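Local atomic coordinates of polyketide synthase (Synechococcus sp., PDB entry 4GOX), a protein that forms the sulfotransferase domain of an olefin synthase and probably transfers a sulfo group from PAPS to a polyketide intermediate in hydrocarbon synthesis. Residues A[22-28]-A[146-152]; A[13-17]-A[136-140]. All blocks are in the same frame, centred on the assembly; numbering follows the deposited sequence.

The chain is modelled from Lys13, and its first residues, 13-17, already enter contact 2, running along the start of helix 136-145; this closes a loop of more than a hundred residues. A few residues on, 22-28 leads into strand 26-30 and meets 146-152 in contact 1, which closes a second loop of similar length. Because the order is 13-17, 22-28, 136-140, 146-152, the two closures cross. Helix 136-145 and strand 149-155 follow each other in the chain: contact 2 ties the N-terminal arm to the helix at the surface, and contact 1 pairs strand 26-30 with strand 149-155 within the parallel sheet. Their centres are about 16 Å apart and the two contacts do not touch.

Contact 1 of 2, residues A[22-28]-A[146-152]; sequences NPNPIAF and FDQAKYI
Ile26 sets its CG2 methyl over the centre of the Phe146 ring, a CH-pi contact with the carbon 3.8 Å from the ring centroid and 12° off the normal. With CG1 anti to the backbone N, CG2 sits between N and the carbonyl carbon and faces the ring, while CD1 reaches CZ at the ring's far end. The CB of Ala149 supports the same methyl. Next along, Phe28 presents its edge to Phe146, CZ to CE2 3.8 Å, and runs alongside Tyr151 with CD2 3.6 Å from CE1; those two planes are only 20° apart but slid so far that they barely overlap. Tyr113 of helix 109-119 packs on Ile26 and Phe28 and meets the Phe146 ring edge-to-face, and the Tyr151 hydroxyl is bound by Ser142 and Glu143. Beneath this layer the backbones pair in parallel: Ile26 O accepts from Lys150 N (2.9 Å), Lys150 O from Phe28 N, and Phe28 O from Ile152 N in a nearly straight bond (2.8 Å, 170° at the hydrogen). Asn22 still belongs partly to the packed side, lying along Phe146 with CB 3.7 Å from CD1; its ND2 goes to Gln117 and its O takes Asp147 N at 2.8 Å. The loose side is at Pro23, Asn24 and Gln148. There a water joins Asn22 O and Asn24 O to Gln148 N, and Asn22 OD1 accepts Asn24 N (3.0 Å) in an Asx turn and Asn24 ND2 from the opposite face of its amide. Gln148 leads its amide away and Pro23 merely brushes Asp147 OD1. The arrangement is that of two neighbouring central strands in the five-stranded parallel sheet of the alpha/beta fold that sulfotransferases share with P-loop NTPases.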
loop_
_atom_site.group_PDB
_atom_site.type_symbol
_atom_site.label_atom_id
_atom_site.label_comp_id
_atom_site.label_asym_id
_atom_site.label_seq_id
_atom_site.Cartn_x
_atom_site.Cartn_y
_atom_site.Cartn_z
ATOM N N ASN A 22 4.023 15.259 -12.876
ATOM C CA ASN A 22 5.146 15.167 -11.960
ATOM C C ASN A 22 6.203 14.209 -12.555
ATOM O O ASN A 22 5.900 13.040 -12.806
ATOM C CB ASN A 22 4.679 14.751 -10.570
ATOM C CG ASN A 22 5.720 14.823 -9.484
ATOM O OD1 ASN A 22 6.929 14.780 -9.715
ATOM N ND2 ASN A 22 5.267 14.900 -8.253
ATOM N N PRO A 23 7.423 14.708 -12.865
ATOM C CA PRO A 23 8.439 13.823 -13.457
ATOM C C PRO A 23 9.247 13.031 -12.421
ATOM O O PRO A 23 9.967 12.100 -12.792
ATOM C CB PRO A 23 9.326 14.800 -14.229
ATOM C CG PRO A 23 9.257 16.079 -13.426
ATOM C CD PRO A 23 7.952 16.079 -12.663
ATOM N N ASN A 24 9.139 13.425 -11.130
ATOM C CA ASN A 24 9.865 12.843 -10.003
ATOM C C ASN A 24 9.403 11.437 -9.651
ATOM O O ASN A 24 8.198 11.187 -9.597
ATOM C CB ASN A 24 9.792 13.752 -8.780
ATOM C CG ASN A 24 10.505 15.073 -8.980
ATOM O OD1 ASN A 24 11.724 15.122 -9.170
ATOM N ND2 ASN A 24 9.757 16.170 -8.957
ATOM N N PRO A 25 10.351 10.509 -9.389
ATOM C CA PRO A 25 9.950 9.138 -9.029
ATOM C C PRO A 25 9.138 9.039 -7.737
ATOM O O PRO A 25 9.273 9.852 -6.826
ATOM C CB PRO A 25 11.279 8.378 -8.957
ATOM C CG PRO A 25 12.310 9.432 -8.698
ATOM C CD PRO A 25 11.824 10.657 -9.406
ATOM N N ILE A 26 8.234 8.067 -7.716
ATOM C CA ILE A 26 7.342 7.744 -6.601
ATOM C C ILE A 26 7.018 6.286 -6.773
ATOM O O ILE A 26 6.989 5.783 -7.903
ATOM C CB ILE A 26 6.037 8.626 -6.558
ATOM C CG1 ILE A 26 5.265 8.400 -5.226
ATOM C CG2 ILE A 26 5.119 8.418 -7.811
ATOM C CD1 ILE A 26 4.161 9.263 -4.953
ATOM N N ALA A 27 6.752 5.605 -5.669
ATOM C CA ALA A 27 6.362 4.219 -5.756
ATOM C C ALA A 27 5.152 3.971 -4.878
ATOM O O ALA A 27 4.929 4.695 -3.907
ATOM C CB ALA A 27 7.521 3.294 -5.379
ATOM N N PHE A 28 4.362 2.959 -5.246
ATOM C CA PHE A 28 3.198 2.564 -4.480
ATOM C C PHE A 28 3.290 1.090 -4.140
ATOM O O PHE A 28 3.733 0.301 -4.978
ATOM C CB PHE A 28 1.907 2.766 -5.311
ATOM C CG PHE A 28 1.584 4.200 -5.633
ATOM C CD1 PHE A 28 0.723 4.930 -4.825
ATOM C CD2 PHE A 28 2.113 4.811 -6.766
ATOM C CE1 PHE A 28 0.433 6.263 -5.113
ATOM C CE2 PHE A 28 1.830 6.139 -7.051
ATOM C CZ PHE A 28 0.990 6.863 -6.221
ATOM N N PHE A 146 1.523 11.429 -12.370
ATOM C CA PHE A 146 2.954 11.113 -12.447
ATOM C C PHE A 146 3.445 10.551 -13.765
ATOM O O PHE A 146 2.746 9.765 -14.407
ATOM C CB PHE A 146 3.312 10.112 -11.338
ATOM C CG PHE A 146 2.823 10.500 -9.964
ATOM C CD1 PHE A 146 3.468 11.494 -9.231
ATOM C CD2 PHE A 146 1.746 9.838 -9.380
ATOM C CE1 PHE A 146 3.018 11.849 -7.961
ATOM C CE2 PHE A 146 1.311 10.184 -8.105
ATOM C CZ PHE A 146 1.943 11.193 -7.409
ATOM N N ASP A 147 4.697 10.883 -14.111
ATOM C CA ASP A 147 5.370 10.390 -15.313
ATOM C C ASP A 147 6.026 9.056 -15.042
ATOM O O ASP A 147 6.002 8.175 -15.900
ATOM C CB ASP A 147 6.500 11.360 -15.722
ATOM C CG ASP A 147 6.125 12.536 -16.606
ATOM O OD1 ASP A 147 6.965 13.453 -16.750
ATOM O OD2 ASP A 147 5.023 12.503 -17.217
ATOM N N GLN A 148 6.650 8.927 -13.859
ATOM C CA GLN A 148 7.483 7.792 -13.467
ATOM C C GLN A 148 7.034 7.026 -12.219
ATOM O O GLN A 148 7.897 6.543 -11.483
ATOM C CB GLN A 148 8.937 8.280 -13.288
ATOM C CG GLN A 148 9.692 8.493 -14.593
ATOM C CD GLN A 148 10.391 7.237 -15.049
ATOM O OE1 GLN A 148 11.567 7.009 -14.738
ATOM N NE2 GLN A 148 9.687 6.397 -15.803
ATOM N N ALA A 149 5.707 6.857 -11.990
ATOM C CA ALA A 149 5.238 6.061 -10.842
ATOM C C ALA A 149 5.590 4.586 -11.030
ATOM O O ALA A 149 5.456 4.051 -12.130
ATOM C CB ALA A 149 3.735 6.208 -10.660
ATOM N N LYS A 150 6.052 3.943 -9.965
ATOM C CA LYS A 150 6.342 2.500 -9.956
ATOM C C LYS A 150 5.338 1.824 -9.052
ATOM O O LYS A 150 5.001 2.361 -7.998
ATOM C CB LYS A 150 7.768 2.188 -9.492
ATOM C CG LYS A 150 8.817 2.476 -10.554
ATOM C CD LYS A 150 10.180 1.970 -10.081
ATOM C CE LYS A 150 11.285 2.254 -11.068
ATOM N NZ LYS A 150 11.806 3.632 -10.908
ATOM N N TYR A 151 4.863 0.657 -9.456
ATOM C CA TYR A 151 3.865 -0.063 -8.677
ATOM C C TYR A 151 4.350 -1.427 -8.207
ATOM O O TYR A 151 4.662 -2.290 -9.030
ATOM C CB TYR A 151 2.559 -0.218 -9.490
ATOM C CG TYR A 151 2.073 1.088 -10.072
ATOM C CD1 TYR A 151 1.447 2.042 -9.270
ATOM C CD2 TYR A 151 2.312 1.408 -11.402
ATOM C CE1 TYR A 151 1.033 3.260 -9.793
ATOM C CE2 TYR A 151 1.890 2.623 -11.937
ATOM C CZ TYR A 151 1.270 3.551 -11.126
ATOM O OH TYR A 151 0.845 4.728 -11.672
ATOM N N ILE A 152 4.349 -1.633 -6.883
ATOM C CA ILE A 152 4.646 -2.929 -6.268
ATOM C C ILE A 152 3.273 -3.563 -5.977
ATOM O O ILE A 152 2.518 -3.046 -5.159
ATOM C CB ILE A 152 5.483 -2.770 -4.977
ATOM C CG1 ILE A 152 6.867 -2.157 -5.287
ATOM C CG2 ILE A 152 5.629 -4.144 -4.266
ATOM C CD1 ILE A 152 7.584 -1.624 -4.045
HETATM O O HOH W 1 6.626 10.597 -11.767
#

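Contact 2 of 2, residues A[13-17]-A[136-140]; sequences KQWQK and RHILD
Trp15 has CG beside its backbone N and anti to the carbonyl carbon (chi1 -67°), while His137 holds CG anti to its N, and these two torsions send the side chains at each other from opposite directions until their rings lie face on face. The five-membered ring of the indole and the imidazole form an offset stack, centroids 4.0 Å apart and planes only 9° from parallel. His137 NE2 lies over the indole face near Trp15 NE1, 3.2 Å above the indole plane and offset toward the rim, while CD2 slants toward CZ2; His137 CE1 comes within 3.3 Å of Trp15 NE1. The N-H of NE1 does not turn to the imidazole: it stays in the indole plane and donates to His137 O at 2.8 Å, angle 153° at the hydrogen, arriving well above the carbonyl plane. One residue of the helix thus offers both a ring to stack on and an acceptor. At its edge the imidazole reaches back to the arm, NE2 lying 2.6 Å from Lys13 O, though the hydrogen bond is strongly bent and weak. His141 stacks on Trp15 as well, and Asp135 OD1 takes the backbone N-H of His137. In place of Trp15, an alanine takes away the stacked ring and the N-H on His137 O, and would probably leave the imidazole freer to turn and residues 13-17 less firmly held. The chemistry implies a polar, partly exposed aromatic attachment: the weak NE2 bond to Lys13 O would be consistent with a proton on NE2, without settling it, and a positive charge on the imidazole, if present, would probably be eased by the adjoining indole face.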
loop_
_atom_site.group_PDB
_atom_site.type_symbol
_atom_site.label_atom_id
_atom_site.label_comp_id
_atom_site.label_asym_id
_atom_site.label_seq_id
_atom_site.Cartn_x
_atom_site.Cartn_y
_atom_site.Cartn_z
ATOM N N LYS A 13 -16.497 10.560 -12.069
ATOM C CA LYS A 13 -15.949 11.884 -11.740
ATOM C C LYS A 13 -14.534 12.033 -12.320
ATOM O O LYS A 13 -13.636 11.355 -11.864
ATOM C CB LYS A 13 -15.963 12.102 -10.215
ATOM C CG LYS A 13 -15.703 13.531 -9.776
ATOM C CD LYS A 13 -16.901 14.127 -9.040
ATOM C CE LYS A 13 -16.879 13.929 -7.539
ATOM N NZ LYS A 13 -15.818 14.736 -6.879
ATOM N N GLN A 14 -14.347 12.897 -13.337
ATOM C CA GLN A 14 -13.062 13.090 -14.036
ATOM C C GLN A 14 -11.972 13.697 -13.176
ATOM O O GLN A 14 -12.236 14.626 -12.404
ATOM C CB GLN A 14 -13.250 13.970 -15.285
ATOM C CG GLN A 14 -13.950 13.275 -16.441
ATOM C CD GLN A 14 -14.081 14.135 -17.680
ATOM O OE1 GLN A 14 -13.745 15.332 -17.702
ATOM N NE2 GLN A 14 -14.587 13.534 -18.747
ATOM N N TRP A 15 -10.729 13.202 -13.344
ATOM C CA TRP A 15 -9.574 13.728 -12.641
ATOM C C TRP A 15 -9.076 14.996 -13.336
ATOM O O TRP A 15 -9.004 15.040 -14.567
ATOM C CB TRP A 15 -8.426 12.695 -12.607
ATOM C CG TRP A 15 -8.688 11.459 -11.778
ATOM C CD1 TRP A 15 -8.677 10.168 -12.211
ATOM C CD2 TRP A 15 -9.008 11.413 -10.380
ATOM N NE1 TRP A 15 -9.011 9.321 -11.181
ATOM C CE2 TRP A 15 -9.216 10.060 -10.043
ATOM C CE3 TRP A 15 -9.176 12.395 -9.382
ATOM C CZ2 TRP A 15 -9.528 9.653 -8.741
ATOM C CZ3 TRP A 15 -9.483 11.989 -8.094
ATOM C CH2 TRP A 15 -9.655 10.633 -7.784
ATOM N N GLN A 16 -8.715 16.016 -12.554
ATOM C CA GLN A 16 -8.119 17.237 -13.086
ATOM C C GLN A 16 -6.717 16.861 -13.594
ATOM O O GLN A 16 -5.908 16.281 -12.848
ATOM C CB GLN A 16 -8.011 18.310 -11.993
ATOM C CG GLN A 16 -7.555 19.685 -12.473
ATOM C CD GLN A 16 -8.565 20.339 -13.377
ATOM O OE1 GLN A 16 -9.573 20.901 -12.925
ATOM N NE2 GLN A 16 -8.314 20.273 -14.679
ATOM N N LYS A 17 -6.465 17.126 -14.880
ATOM C CA LYS A 17 -5.172 16.869 -15.498
ATOM C C LYS A 17 -4.247 18.020 -15.104
ATOM O O LYS A 17 -4.600 19.169 -15.353
ATOM C CB LYS A 17 -5.312 16.743 -17.024
ATOM C CG LYS A 17 -5.771 15.359 -17.438
ATOM C CD LYS A 17 -5.952 15.234 -18.942
ATOM C CE LYS A 17 -7.203 14.459 -19.315
ATOM N NZ LYS A 17 -7.195 13.060 -18.803
ATOM N N ARG A 136 -10.476 1.046 -9.822
ATOM C CA ARG A 136 -9.664 1.304 -11.003
ATOM C C ARG A 136 -9.526 2.809 -11.244
ATOM O O ARG A 136 -8.469 3.259 -11.675
ATOM C CB ARG A 136 -10.332 0.621 -12.248
ATOM C CG ARG A 136 -9.435 0.611 -13.500
ATOM C CD ARG A 136 -8.084 -0.120 -13.318
ATOM N NE ARG A 136 -6.990 0.529 -14.057
ATOM C CZ ARG A 136 -6.685 0.291 -15.334
ATOM N NH1 ARG A 136 -5.680 0.935 -15.914
ATOM N NH2 ARG A 136 -7.385 -0.587 -16.041
ATOM N N HIS A 137 -10.595 3.573 -10.968
ATOM C CA HIS A 137 -10.602 5.021 -11.112
ATOM C C HIS A 137 -9.581 5.683 -10.170
ATOM O O HIS A 137 -8.867 6.581 -10.604
ATOM C CB HIS A 137 -12.032 5.580 -10.969
ATOM C CG HIS A 137 -12.120 7.047 -11.215
ATOM N ND1 HIS A 137 -11.944 7.574 -12.479
ATOM C CD2 HIS A 137 -12.331 8.062 -10.338
ATOM C CE1 HIS A 137 -12.036 8.889 -12.328
ATOM N NE2 HIS A 137 -12.297 9.224 -11.063
ATOM N N ILE A 138 -9.420 5.163 -8.925
ATOM C CA ILE A 138 -8.415 5.665 -7.976
ATOM C C ILE A 138 -7.022 5.428 -8.589
ATOM O O ILE A 138 -6.232 6.360 -8.680
ATOM C CB ILE A 138 -8.526 4.990 -6.572
ATOM C CG1 ILE A 138 -9.874 5.345 -5.877
ATOM C CG2 ILE A 138 -7.329 5.382 -5.704
ATOM C CD1 ILE A 138 -10.159 4.422 -4.535
ATOM N N LEU A 139 -6.753 4.189 -9.045
ATOM C CA LEU A 139 -5.486 3.797 -9.664
ATOM C C LEU A 139 -5.182 4.666 -10.886
ATOM O O LEU A 139 -4.025 5.049 -11.062
ATOM C CB LEU A 139 -5.543 2.314 -10.094
ATOM C CG LEU A 139 -5.667 1.243 -8.981
ATOM C CD1 LEU A 139 -5.540 -0.163 -9.579
ATOM C CD2 LEU A 139 -4.604 1.435 -7.880
ATOM N N ASP A 140 -6.226 4.985 -11.736
ATOM C CA ASP A 140 -6.085 5.858 -12.909
ATOM C C ASP A 140 -5.525 7.235 -12.515
ATOM O O ASP A 140 -4.863 7.878 -13.335
ATOM C CB ASP A 140 -7.448 6.053 -13.624
ATOM C CG ASP A 140 -7.953 4.815 -14.357
ATOM O OD1 ASP A 140 -7.147 3.891 -14.599
ATOM O OD2 ASP A 140 -9.150 4.770 -14.681
#